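Local coordinates for petrobactin-binding protein YclQ (Bacillus subtilis subsp. subtilis str. 168, PDB 3GFV) that binds iron-free and ferric petrobactin, and the precursor 3,4-dihydroxybenzoate, as the solute-binding component of the YclNOPQ ABC transporter that takes up ferric-petrobactin, at residues Gly52-Val57 / Asp75-Val80; Pro66-Lys71 / Leu281-Gln286; Ala58-Gln63 / Ser70-Asp75; Asp89-Leu94 / Ser113-Thr118. One frame throughout, in Å; residues are numbered along the deposited sequence.

Contact 1: residues Gly52-Val57 / Asp75-Val80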
loop_
_atom_site.group_PDB
_atom_site.type_symbol
_atom_site.label_atom_id
_atom_site.label_comp_id
_atom_site.label_asym_id
_atom_site.label_seq_id
_atom_site.Cartn_x
_atom_site.Cartn_y
_atom_site.Cartn_z
ATOM N N GLY A 52 7.510 15.610 7.366
ATOM C CA GLY A 52 7.061 16.806 8.059
ATOM C C GLY A 52 6.426 17.826 7.135
ATOM O O GLY A 52 6.589 19.028 7.321
ATOM N N LEU A 53 5.690 17.360 6.132
ATOM C CA LEU A 53 5.111 18.275 5.151
ATOM C C LEU A 53 3.587 18.357 5.215
ATOM O O LEU A 53 2.960 18.684 4.214
ATOM C CB LEU A 53 5.518 17.864 3.734
ATOM C CG LEU A 53 7.014 17.995 3.433
ATOM C CD1 LEU A 53 7.371 17.207 2.192
ATOM C CD2 LEU A 53 7.389 19.475 3.276
ATOM N N ASP A 54 3.003 18.075 6.380
ATOM C CA ASP A 54 1.531 18.092 6.527
ATOM C C ASP A 54 0.960 19.444 6.066
ATOM O O ASP A 54 -0.134 19.528 5.493
ATOM C CB ASP A 54 1.122 17.889 7.999
ATOM C CG ASP A 54 1.358 16.476 8.505
ATOM O OD1 ASP A 54 1.311 16.276 9.740
ATOM O OD2 ASP A 54 1.587 15.573 7.687
ATOM N N ASP A 55 1.715 20.508 6.326
ATOM C CA ASP A 55 1.225 21.860 6.092
ATOM C C ASP A 55 0.920 22.165 4.634
ATOM O O ASP A 55 0.172 23.097 4.345
ATOM C CB ASP A 55 2.219 22.900 6.621
ATOM C CG ASP A 55 2.228 22.975 8.126
ATOM O OD1 ASP A 55 1.290 22.432 8.754
ATOM O OD2 ASP A 55 3.173 23.578 8.684
ATOM N N ILE A 56 1.499 21.402 3.713
ATOM C CA ILE A 56 1.301 21.721 2.302
ATOM C C ILE A 56 0.279 20.796 1.625
ATOM O O ILE A 56 0.071 20.849 0.412
ATOM C CB ILE A 56 2.644 21.847 1.524
ATOM C CG1 ILE A 56 3.503 20.583 1.683
ATOM C CG2 ILE A 56 3.425 23.069 2.014
ATOM C CD1 ILE A 56 2.900 19.341 0.977
ATOM N N VAL A 57 -0.359 19.951 2.422
ATOM C CA VAL A 57 -1.446 19.118 1.904
ATOM C C VAL A 57 -2.738 19.920 1.912
ATOM O O VAL A 57 -3.246 20.256 2.980
ATOM C CB VAL A 57 -1.664 17.871 2.763
ATOM C CG1 VAL A 57 -2.767 16.998 2.169
ATOM C CG2 VAL A 57 -0.370 17.079 2.875
ATOM N N ASP A 75 -10.241 19.452 9.856
ATOM C CA ASP A 75 -10.846 20.253 8.801
ATOM C C ASP A 75 -9.860 21.177 8.076
ATOM O O ASP A 75 -10.215 21.780 7.070
ATOM C CB ASP A 75 -12.029 21.058 9.348
ATOM C CG ASP A 75 -13.229 20.180 9.654
ATOM O OD1 ASP A 75 -13.321 19.087 9.061
ATOM O OD2 ASP A 75 -14.076 20.579 10.480
ATOM N N LYS A 76 -8.627 21.304 8.571
ATOM C CA LYS A 76 -7.661 22.138 7.851
ATOM C C LYS A 76 -7.342 21.479 6.501
ATOM O O LYS A 76 -6.870 22.127 5.572
ATOM C CB LYS A 76 -6.384 22.397 8.674
ATOM C CG LYS A 76 -5.556 21.159 8.955
ATOM C CD LYS A 76 -4.286 21.487 9.737
ATOM C CE LYS A 76 -3.138 21.855 8.809
ATOM N NZ LYS A 76 -1.806 21.651 9.458
ATOM N N TYR A 77 -7.606 20.182 6.401
ATOM C CA TYR A 77 -7.436 19.463 5.140
ATOM C C TYR A 77 -8.802 19.334 4.468
ATOM O O TYR A 77 -9.752 18.862 5.091
ATOM C CB TYR A 77 -6.862 18.062 5.406
ATOM C CG TYR A 77 -5.611 18.095 6.254
ATOM C CD1 TYR A 77 -4.410 18.552 5.725
ATOM C CD2 TYR A 77 -5.634 17.692 7.586
ATOM C CE1 TYR A 77 -3.258 18.600 6.496
ATOM C CE2 TYR A 77 -4.484 17.740 8.367
ATOM C CZ TYR A 77 -3.298 18.199 7.812
ATOM O OH TYR A 77 -2.140 18.253 8.571
ATOM N N ALA A 78 -8.910 19.763 3.215
ATOM C CA ALA A 78 -10.182 19.646 2.501
ATOM C C ALA A 78 -10.475 18.199 2.145
ATOM O O ALA A 78 -9.574 17.453 1.758
ATOM C CB ALA A 78 -10.179 20.519 1.239
ATOM N N ASP A 79 -11.740 17.804 2.282
ATOM C CA ASP A 79 -12.182 16.470 1.869
ATOM C C ASP A 79 -12.523 16.505 0.375
ATOM O O ASP A 79 -13.464 17.197 -0.038
ATOM C CB ASP A 79 -13.423 16.073 2.673
ATOM C CG ASP A 79 -13.868 14.641 2.408
ATOM O OD1 ASP A 79 -13.232 13.952 1.588
ATOM O OD2 ASP A 79 -14.865 14.213 3.018
ATOM N N VAL A 80 -11.761 15.779 -0.441
ATOM C CA VAL A 80 -12.005 15.796 -1.884
ATOM C C VAL A 80 -12.660 14.496 -2.375
ATOM O O VAL A 80 -12.524 14.125 -3.539
ATOM C CB VAL A 80 -10.700 16.129 -2.695
ATOM C CG1 VAL A 80 -10.313 17.595 -2.524
ATOM C CG2 VAL A 80 -9.543 15.218 -2.283
HETATM O O HOH W 1 -4.139 22.406 4.794
#
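Tyr-77 points the edge of its ring at two backbone carbonyls of Gly-52-Val-57. Tyr-77 CD1 lies 3.4 Å from Val-57 O, and Tyr-77 CE1 lies the same distance from Asp-54 O. Both oxygens are near the ring plane, where the aromatic C-H groups are slightly positive. The phenol end reaches Asp-54, with Tyr-77 OH 3.3 Å from Asp-54 CB. The Asp-54 carboxylate is turned almost perpendicular to the ring, at 88°. The apolar part is Val-57 CB, 4.1 Å from Tyr-77 CD1. At the surface, Lys-76 NZ and Asp-55 OD1 form a salt bridge, 3.3 Å, whose hydrogen bond is weak.

A water ties the backbones together by donating to Val-57 O and to Lys-76 O. Asp-54 belongs to the short 3-10 turn 54-56, and its O also accepts from Val-57 N. Lys-76 does two jobs. Its CG lies 3.6 Å above one face of the Tyr-77 ring, toward the rim. The chain then bends at chi3 (-88°), which turns the ammonium toward Asp-55. Further out, the ring of Phe-72 meets that of Tyr-77, with planes about 60° apart. Leu-45 of helix 42-50 packs on Val-57.

The contact stands where strands 57-60 and 78-79 begin. Just beyond, backbone bonds from Ala-78 to Ala-58 and Leu-60 pair the two strands. Strand 78-79 is an outermost strand of the five-stranded parallel sheet, in the 3-2-1-4-5 order of a Rossmann-like alpha/beta lobe of a periplasmic binding protein.

Contact 2: residues Pro66-Lys71 / Leu281-Gln286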
loop_
_atom_site.group_PDB
_atom_site.type_symbol
_atom_site.label_atom_id
_atom_site.label_comp_id
_atom_site.label_asym_id
_atom_site.label_seq_id
_atom_site.Cartn_x
_atom_site.Cartn_y
_atom_site.Cartn_z
ATOM N N PRO A 66 -7.156 4.947 6.798
ATOM C CA PRO A 66 -6.486 4.014 7.707
ATOM C C PRO A 66 -6.188 4.720 9.028
ATOM O O PRO A 66 -5.969 5.941 9.032
ATOM C CB PRO A 66 -5.181 3.693 6.975
ATOM C CG PRO A 66 -5.464 3.978 5.542
ATOM C CD PRO A 66 -6.411 5.142 5.544
ATOM N N LYS A 67 -6.149 3.960 10.118
ATOM C CA LYS A 67 -6.020 4.536 11.446
ATOM C C LYS A 67 -4.792 5.430 11.571
ATOM O O LYS A 67 -4.864 6.484 12.191
ATOM C CB LYS A 67 -5.979 3.453 12.525
ATOM C CG LYS A 67 -6.004 4.035 13.938
ATOM C CD LYS A 67 -5.701 3.000 15.011
ATOM C CE LYS A 67 -5.351 3.687 16.332
ATOM N NZ LYS A 67 -5.136 2.718 17.446
ATOM N N TYR A 68 -3.676 4.991 10.998
ATOM C CA TYR A 68 -2.431 5.741 11.122
ATOM C C TYR A 68 -2.537 7.117 10.474
ATOM O O TYR A 68 -1.733 7.990 10.785
ATOM C CB TYR A 68 -1.209 4.949 10.597
ATOM C CG TYR A 68 -0.983 4.949 9.092
ATOM C CD1 TYR A 68 0.081 5.637 8.528
ATOM C CD2 TYR A 68 -1.822 4.239 8.241
ATOM C CE1 TYR A 68 0.305 5.625 7.154
ATOM C CE2 TYR A 68 -1.614 4.226 6.871
ATOM C CZ TYR A 68 -0.547 4.921 6.333
ATOM O OH TYR A 68 -0.350 4.915 4.976
ATOM N N LEU A 69 -3.534 7.312 9.608
ATOM C CA LEU A 69 -3.732 8.609 8.936
ATOM C C LEU A 69 -4.897 9.425 9.492
ATOM O O LEU A 69 -5.319 10.409 8.882
ATOM C CB LEU A 69 -3.925 8.400 7.427
ATOM C CG LEU A 69 -2.678 7.878 6.706
ATOM C CD1 LEU A 69 -2.960 7.402 5.293
ATOM C CD2 LEU A 69 -1.613 8.992 6.714
ATOM N N SER A 70 -5.411 9.036 10.652
ATOM C CA SER A 70 -6.617 9.695 11.207
ATOM C C SER A 70 -6.450 11.191 11.485
ATOM O O SER A 70 -7.425 11.939 11.512
ATOM C CB SER A 70 -7.095 8.980 12.480
ATOM O OG SER A 70 -6.067 8.955 13.456
ATOM N N LYS A 71 -5.213 11.625 11.685
ATOM C CA LYS A 71 -4.944 13.044 11.917
ATOM C C LYS A 71 -5.501 13.892 10.766
ATOM O O LYS A 71 -5.867 15.048 10.950
ATOM C CB LYS A 71 -3.437 13.268 12.050
ATOM C CG LYS A 71 -2.734 13.305 10.705
ATOM C CD LYS A 71 -1.264 12.967 10.838
ATOM C CE LYS A 71 -0.553 13.960 11.722
ATOM N NZ LYS A 71 0.841 13.517 11.977
ATOM N N LEU A 281 6.594 5.840 2.969
ATOM C CA LEU A 281 7.612 5.569 3.984
ATOM C C LEU A 281 6.995 5.029 5.280
ATOM O O LEU A 281 7.552 4.148 5.918
ATOM C CB LEU A 281 8.438 6.823 4.286
ATOM C CG LEU A 281 9.205 7.431 3.109
ATOM C CD1 LEU A 281 9.901 8.717 3.570
ATOM C CD2 LEU A 281 10.219 6.456 2.484
ATOM N N GLU A 282 5.834 5.540 5.672
ATOM C CA GLU A 282 5.240 5.089 6.926
ATOM C C GLU A 282 4.556 3.742 6.758
ATOM O O GLU A 282 4.740 2.840 7.574
ATOM C CB GLU A 282 4.236 6.106 7.459
ATOM C CG GLU A 282 4.879 7.469 7.691
ATOM C CD GLU A 282 3.956 8.513 8.291
ATOM O OE1 GLU A 282 2.732 8.318 8.278
ATOM O OE2 GLU A 282 4.490 9.551 8.777
ATOM N N SER A 283 3.765 3.608 5.698
ATOM C CA SER A 283 3.045 2.356 5.486
ATOM C C SER A 283 4.032 1.200 5.284
ATOM O O SER A 283 3.821 0.112 5.818
ATOM C CB SER A 283 2.014 2.456 4.344
ATOM O OG SER A 283 2.526 3.096 3.188
HETATM N N MSE A 284 5.134 1.442 4.568
HETATM C CA MSE A 284 6.108 0.370 4.354
HETATM C C MSE A 284 6.713 -0.042 5.702
HETATM O O MSE A 284 6.878 -1.233 5.999
HETATM C CB MSE A 284 7.193 0.821 3.383
HETATM C CG MSE A 284 8.393 -0.094 3.296
HETATM SE SE MSE A 284 8.005 -1.904 2.605
HETATM C CE MSE A 284 8.124 -1.589 0.697
ATOM N N THR A 285 7.078 0.954 6.499
ATOM C CA THR A 285 7.668 0.697 7.809
ATOM C C THR A 285 6.747 -0.168 8.660
ATOM O O THR A 285 7.181 -1.155 9.266
ATOM C CB THR A 285 8.001 2.003 8.519
ATOM O OG1 THR A 285 9.037 2.663 7.780
ATOM C CG2 THR A 285 8.494 1.719 9.915
ATOM N N GLN A 286 5.473 0.198 8.666
ATOM C CA GLN A 286 4.467 -0.558 9.386
ATOM C C GLN A 286 4.363 -1.983 8.856
ATOM O O GLN A 286 4.337 -2.944 9.636
ATOM C CB GLN A 286 3.100 0.111 9.270
ATOM C CG GLN A 286 2.049 -0.658 10.060
ATOM C CD GLN A 286 0.649 -0.138 9.839
ATOM O OE1 GLN A 286 0.389 1.071 9.902
ATOM N NE2 GLN A 286 -0.268 -1.056 9.582
HETATM O O HOH W 2 -2.858 1.968 10.680
HETATM O O HOH W 3 0.629 9.515 9.791
#
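Tyr-68 and Ser-283 mark the closest backbone approach, with CA atoms 8.6 Å apart. That spacing leaves the contact to side chains and water. Pro-66-Lys-71 winds as 3-10 turns, with Leu-69 N bonded to Pro-66 O. Leu-281-Gln-286 is the first part of helix 281-296.

The Tyr-68 side chain bridges the gap. Its CG stands between the backbone N and the carbonyl carbon (chi1 81°), and the ring extends toward the helix. Tyr-68 OH comes 3.5 Å from Ser-283 CB. Glu-282 OE1 meets the ring at its edge and in its plane, 3.8 Å from Tyr-68 CD1, while Glu-282 CB is 4.0 Å from Tyr-68 CE1. The carboxylate is tilted 61° to the ring. Leu-69 CG lies over the centre of one ring face, 3.6 Å above it. Gln-286 was modelled in two conformers. In one of them OE1 lies 4.2 Å from Tyr-68 CG, and its NE2 bonds to Asp-270. A water also lies between Tyr-68 O and Glu-282 OE1.

The hydroxyls of Tyr-68 and Ser-283 meet on helix 42-50. Asp-46 OD1 is hydrogen-bonded to both Tyr-68 OH and Ser-283 OG, and Asp-46 OD2 accepts a hydrogen bond from the backbone N of Glu-282. Tyr-68 OH also bonds to Ser-277 OG. The two segments thus share one acidic residue rather than a direct hydrogen bond. The amide at the start of the helix and the two hydroxyls would probably favour Asp-46 in its charged form, as a polar hub joining loop and helix.

Contact 3: residues Ala58-Gln63 / Ser70-Asp75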
loop_
_atom_site.group_PDB
_atom_site.type_symbol
_atom_site.label_atom_id
_atom_site.label_comp_id
_atom_site.label_asym_id
_atom_site.label_seq_id
_atom_site.Cartn_x
_atom_site.Cartn_y
_atom_site.Cartn_z
ATOM N N ALA A 58 -3.270 20.226 0.732
ATOM C CA ALA A 58 -4.511 21.004 0.657
ATOM C C ALA A 58 -5.765 20.161 0.856
ATOM O O ALA A 58 -6.793 20.656 1.341
ATOM C CB ALA A 58 -4.594 21.752 -0.668
ATOM N N GLY A 59 -5.692 18.894 0.466
ATOM C CA GLY A 59 -6.882 18.054 0.430
ATOM C C GLY A 59 -6.561 16.612 0.105
ATOM O O GLY A 59 -5.514 16.305 -0.493
ATOM N N LEU A 60 -7.473 15.727 0.500
ATOM C CA LEU A 60 -7.317 14.296 0.290
ATOM C C LEU A 60 -8.723 13.695 0.399
ATOM O O LEU A 60 -9.627 14.315 0.969
ATOM C CB LEU A 60 -6.427 13.690 1.379
ATOM C CG LEU A 60 -6.878 13.948 2.824
ATOM C CD1 LEU A 60 -6.930 12.630 3.591
ATOM C CD2 LEU A 60 -5.918 14.946 3.498
ATOM N N PRO A 61 -8.915 12.488 -0.150
ATOM C CA PRO A 61 -10.244 11.868 -0.042
ATOM C C PRO A 61 -10.431 11.235 1.344
ATOM O O PRO A 61 -9.703 10.321 1.704
ATOM C CB PRO A 61 -10.218 10.812 -1.153
ATOM C CG PRO A 61 -8.682 10.470 -1.279
ATOM C CD PRO A 61 -8.054 11.826 -1.141
ATOM N N LYS A 62 -11.399 11.710 2.122
ATOM C CA LYS A 62 -11.507 11.249 3.507
ATOM C C LYS A 62 -12.553 10.171 3.730
ATOM O O LYS A 62 -12.818 9.806 4.872
ATOM C CB LYS A 62 -11.793 12.424 4.446
ATOM C CG LYS A 62 -10.703 13.502 4.456
ATOM C CD LYS A 62 -11.005 14.540 5.519
ATOM C CE LYS A 62 -10.134 15.765 5.355
ATOM N NZ LYS A 62 -10.242 16.637 6.559
ATOM N N GLN A 63 -13.153 9.674 2.653
ATOM C CA GLN A 63 -14.244 8.697 2.782
ATOM C C GLN A 63 -13.916 7.601 3.794
ATOM O O GLN A 63 -14.697 7.344 4.718
ATOM C CB GLN A 63 -14.590 8.074 1.436
ATOM C CG GLN A 63 -15.763 7.117 1.531
ATOM C CD GLN A 63 -15.857 6.193 0.339
ATOM O OE1 GLN A 63 -16.908 6.097 -0.299
ATOM N NE2 GLN A 63 -14.754 5.504 0.026
ATOM N N SER A 70 -5.411 9.036 10.652
ATOM C CA SER A 70 -6.617 9.695 11.207
ATOM C C SER A 70 -6.450 11.191 11.485
ATOM O O SER A 70 -7.425 11.939 11.512
ATOM C CB SER A 70 -7.095 8.980 12.480
ATOM O OG SER A 70 -6.067 8.955 13.456
ATOM N N LYS A 71 -5.213 11.625 11.685
ATOM C CA LYS A 71 -4.944 13.044 11.917
ATOM C C LYS A 71 -5.501 13.892 10.766
ATOM O O LYS A 71 -5.867 15.048 10.950
ATOM C CB LYS A 71 -3.437 13.268 12.050
ATOM C CG LYS A 71 -2.734 13.305 10.705
ATOM C CD LYS A 71 -1.264 12.967 10.838
ATOM C CE LYS A 71 -0.553 13.960 11.722
ATOM N NZ LYS A 71 0.841 13.517 11.977
ATOM N N PHE A 72 -5.582 13.300 9.579
ATOM C CA PHE A 72 -6.025 14.044 8.399
ATOM C C PHE A 72 -7.535 14.303 8.337
ATOM O O PHE A 72 -8.022 14.929 7.396
ATOM C CB PHE A 72 -5.487 13.378 7.126
ATOM C CG PHE A 72 -3.995 13.563 6.954
ATOM C CD1 PHE A 72 -3.493 14.791 6.558
ATOM C CD2 PHE A 72 -3.111 12.528 7.203
ATOM C CE1 PHE A 72 -2.120 14.985 6.411
ATOM C CE2 PHE A 72 -1.744 12.715 7.060
ATOM C CZ PHE A 72 -1.252 13.951 6.657
ATOM N N LYS A 73 -8.263 13.855 9.357
ATOM C CA LYS A 73 -9.684 14.189 9.483
ATOM C C LYS A 73 -9.854 15.668 9.840
ATOM O O LYS A 73 -10.914 16.259 9.626
ATOM C CB LYS A 73 -10.356 13.317 10.548
ATOM C CG LYS A 73 -10.302 11.840 10.243
ATOM C CD LYS A 73 -11.101 11.018 11.245
ATOM C CE LYS A 73 -11.066 9.539 10.868
ATOM N NZ LYS A 73 -12.199 8.769 11.459
ATOM N N ASP A 74 -8.802 16.258 10.398
ATOM C CA ASP A 74 -8.798 17.689 10.721
ATOM C C ASP A 74 -9.350 18.512 9.563
ATOM O O ASP A 74 -8.980 18.301 8.415
ATOM C CB ASP A 74 -7.369 18.148 11.056
ATOM C CG ASP A 74 -7.330 19.509 11.734
ATOM O OD1 ASP A 74 -7.680 20.534 11.102
ATOM O OD2 ASP A 74 -6.917 19.552 12.910
ATOM N N ASP A 75 -10.241 19.452 9.856
ATOM C CA ASP A 75 -10.846 20.253 8.801
ATOM C C ASP A 75 -9.860 21.177 8.076
ATOM O O ASP A 75 -10.215 21.780 7.070
ATOM C CB ASP A 75 -12.029 21.058 9.348
ATOM C CG ASP A 75 -13.229 20.180 9.654
ATOM O OD1 ASP A 75 -13.321 19.087 9.061
ATOM O OD2 ASP A 75 -14.076 20.579 10.480
HETATM O O HOH W 4 -12.831 17.296 6.970
#
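Lys-62 and Leu-60 divide the work of meeting the 3-10 turn 70-73. Lys-62 carries the polar part. Its extended chain runs past the turn, and NZ arrives where several carbonyls converge. The firm bond across the contact goes to Asp-74 O, 2.8 Å from Lys-62 NZ. The nitrogen stands above that carbonyl plane, 54° out of it. Weak bonds run from Lys-62 NZ to Phe-72 O at 2.9 Å and to Lys-73 O at 3.2 Å. The strongest partner of Lys-62 NZ is Tyr-77 O, just beyond the segment. A water accepts from Lys-62 NZ at 2.7 Å and donates to Asp-75 OD1, which makes an indirect link to a carboxylate.

The apolar part lies deeper. Leu-60 CD1 packs 3.9 Å from Phe-72 CB, and Leu-60 CD2 lies equally close to Phe-72 CD1. The two side chains cross at about a right angle. Leu-45 of helix 42-50 touches both.

The ammonium is therefore gripped mainly by backbone oxygens at the end of a 3-10 turn. Their partial negative charge, together with the nearby Asp-75, would be expected to favour the charged lysine. In return, Lys-62 ties this loop to the end of strand 57-60.

Contact 4: residues Asp89-Leu94 / Ser113-Thr118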
loop_
_atom_site.group_PDB
_atom_site.type_symbol
_atom_site.label_atom_id
_atom_site.label_comp_id
_atom_site.label_asym_id
_atom_site.label_seq_id
_atom_site.Cartn_x
_atom_site.Cartn_y
_atom_site.Cartn_z
ATOM N N ASP A 89 -14.865 19.039 -8.690
ATOM C CA ASP A 89 -15.140 20.457 -8.490
ATOM C C ASP A 89 -14.439 20.987 -7.248
ATOM O O ASP A 89 -13.913 22.110 -7.239
ATOM C CB ASP A 89 -16.647 20.688 -8.338
ATOM C CG ASP A 89 -17.387 20.639 -9.663
ATOM O OD1 ASP A 89 -16.743 20.463 -10.714
ATOM O OD2 ASP A 89 -18.622 20.817 -9.651
ATOM N N LYS A 90 -14.462 20.196 -6.180
ATOM C CA LYS A 90 -13.795 20.602 -4.960
ATOM C C LYS A 90 -12.284 20.676 -5.170
ATOM O O LYS A 90 -11.633 21.616 -4.700
ATOM C CB LYS A 90 -14.111 19.647 -3.823
ATOM C CG LYS A 90 -13.546 20.109 -2.493
ATOM C CD LYS A 90 -14.162 21.442 -2.097
ATOM C CE LYS A 90 -13.667 21.892 -0.733
ATOM N NZ LYS A 90 -14.459 23.048 -0.221
ATOM N N VAL A 91 -11.724 19.687 -5.863
ATOM C CA VAL A 91 -10.294 19.738 -6.207
ATOM C C VAL A 91 -9.943 21.068 -6.903
ATOM O O VAL A 91 -8.986 21.750 -6.510
ATOM C CB VAL A 91 -9.835 18.535 -7.065
ATOM C CG1 VAL A 91 -8.342 18.688 -7.436
ATOM C CG2 VAL A 91 -10.058 17.227 -6.307
ATOM N N ALA A 92 -10.730 21.433 -7.918
ATOM C CA ALA A 92 -10.530 22.662 -8.675
ATOM C C ALA A 92 -10.677 23.886 -7.775
ATOM O O ALA A 92 -9.907 24.837 -7.882
ATOM C CB ALA A 92 -11.493 22.739 -9.847
ATOM N N GLU A 93 -11.642 23.835 -6.859
ATOM C CA GLU A 93 -11.891 24.954 -5.946
ATOM C C GLU A 93 -10.682 25.300 -5.071
ATOM O O GLU A 93 -10.478 26.460 -4.699
ATOM C CB GLU A 93 -13.109 24.642 -5.075
ATOM C CG GLU A 93 -13.400 25.634 -3.963
ATOM C CD GLU A 93 -14.587 25.197 -3.111
ATOM O OE1 GLU A 93 -15.453 24.457 -3.632
ATOM O OE2 GLU A 93 -14.654 25.587 -1.924
ATOM N N LEU A 94 -9.875 24.296 -4.764
ATOM C CA LEU A 94 -8.706 24.474 -3.916
ATOM C C LEU A 94 -7.554 25.177 -4.638
ATOM O O LEU A 94 -6.589 25.599 -4.003
ATOM C CB LEU A 94 -8.227 23.115 -3.389
ATOM C CG LEU A 94 -9.214 22.356 -2.510
ATOM C CD1 LEU A 94 -8.713 20.943 -2.243
ATOM C CD2 LEU A 94 -9.439 23.078 -1.199
ATOM N N SER A 113 -5.132 16.728 -14.821
ATOM C CA SER A 113 -4.098 17.560 -15.456
ATOM C C SER A 113 -4.625 18.896 -15.962
ATOM O O SER A 113 -3.861 19.847 -16.084
ATOM C CB SER A 113 -3.410 16.821 -16.603
ATOM O OG SER A 113 -2.677 15.712 -16.122
ATOM N N LYS A 114 -5.926 18.966 -16.260
ATOM C CA LYS A 114 -6.552 20.236 -16.622
ATOM C C LYS A 114 -6.640 21.183 -15.423
ATOM O O LYS A 114 -6.697 22.403 -15.588
ATOM C CB LYS A 114 -7.947 20.016 -17.229
ATOM C CG LYS A 114 -7.936 19.445 -18.639
ATOM C CD LYS A 114 -9.176 19.882 -19.426
ATOM C CE LYS A 114 -9.122 19.432 -20.884
ATOM N NZ LYS A 114 -9.336 17.964 -21.023
ATOM N N ILE A 115 -6.634 20.625 -14.215
ATOM C CA ILE A 115 -6.700 21.439 -12.997
ATOM C C ILE A 115 -5.318 21.932 -12.556
ATOM O O ILE A 115 -5.125 23.102 -12.234
ATOM C CB ILE A 115 -7.359 20.654 -11.844
ATOM C CG1 ILE A 115 -8.770 20.201 -12.244
ATOM C CG2 ILE A 115 -7.386 21.484 -10.571
ATOM C CD1 ILE A 115 -9.390 19.227 -11.269
ATOM N N ALA A 116 -4.351 21.031 -12.555
ATOM C CA ALA A 116 -3.019 21.374 -12.070
ATOM C C ALA A 116 -2.045 20.319 -12.548
ATOM O O ALA A 116 -2.462 19.247 -13.018
ATOM C CB ALA A 116 -3.019 21.433 -10.546
ATOM N N PRO A 117 -0.744 20.606 -12.419
ATOM C CA PRO A 117 0.227 19.554 -12.725
ATOM C C PRO A 117 -0.080 18.327 -11.886
ATOM O O PRO A 117 -0.298 18.442 -10.683
ATOM C CB PRO A 117 1.576 20.187 -12.333
ATOM C CG PRO A 117 1.328 21.695 -12.506
ATOM C CD PRO A 117 -0.108 21.889 -12.064
ATOM N N THR A 118 -0.103 17.169 -12.532
ATOM C CA THR A 118 -0.492 15.941 -11.876
ATOM C C THR A 118 0.572 14.902 -12.127
ATOM O O THR A 118 1.062 14.762 -13.250
ATOM C CB THR A 118 -1.834 15.438 -12.437
ATOM O OG1 THR A 118 -2.827 16.433 -12.180
ATOM C CG2 THR A 118 -2.249 14.120 -11.774
#
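Glu-93 N bonds to Asp-89 O at 2.9 Å, and this helical turn presents Val-91 and Ala-92 to Ile-115. The setting is the parallel alpha/beta sheet of the N-terminal lobe. Helix 88-93 comes before strand 98-101, and helix 109-115 follows that strand and leads into strand 118-120. The contact joins helix 88-93 to the weakly bonded last turn of helix 109-115.

It is wholly apolar across the gap. The backbones come close, with Ala-92 CA 5.9 Å from Ile-115 CA. The small side chain of Ala-92 is consistent with this close approach. Ile-115 uses both of its branches. The CG2 methyl, anti to the backbone N, rests 3.9 Å from Ala-92 CA. The longer CG1 branch carries CD1 inward to Val-91 CG1 at 4.0 Å. The same CD1 is 4.3 Å from Ala-92 CB. The Val-91 and Ile-115 side chains cross at about a right angle.

Ile-99 of strand 98-101 touches both Val-91 and Ile-115, which places the pair against the sheet. Val-91 also meets Phe-40 and Val-80, and Pro-96 packs on Ile-115.

No hydrogen bond runs between the two segments. Within the first, Lys-90 NZ forms a salt bridge to Glu-93 OE2, approaching from above the carboxylate plane. Past the end of helix 109-115, Thr-118 OG1 donates to Ala-116 O at 3.0 Å, with the hydroxyl 40° out of the carbonyl plane.

How the contacts relate
All four contacts are partly buried. Contacts 1 and 3 both involve the chain from strand 57-60 to the edge strand 78-79: contact 1 joins the approaches to the two strands, contact 3 joins strand 57-60 to the loop between them. Contact 2 uses the same loop further back, where Lys-71 makes a weak, long ion pair with Asp-54 of contact 1. Its centre lies about 10 Å from the centre of the chain, and it alone brings in the C-terminal helix. For contact 4 that distance is about 24 Å, yet Val-91 packs on Val-80 of contact 1. Chemistry differs accordingly: carbonyls and water in contacts 1 and 3, hydroxyls that meet on Asp-46 in contact 2, plain hydrocarbon packing in contact 4.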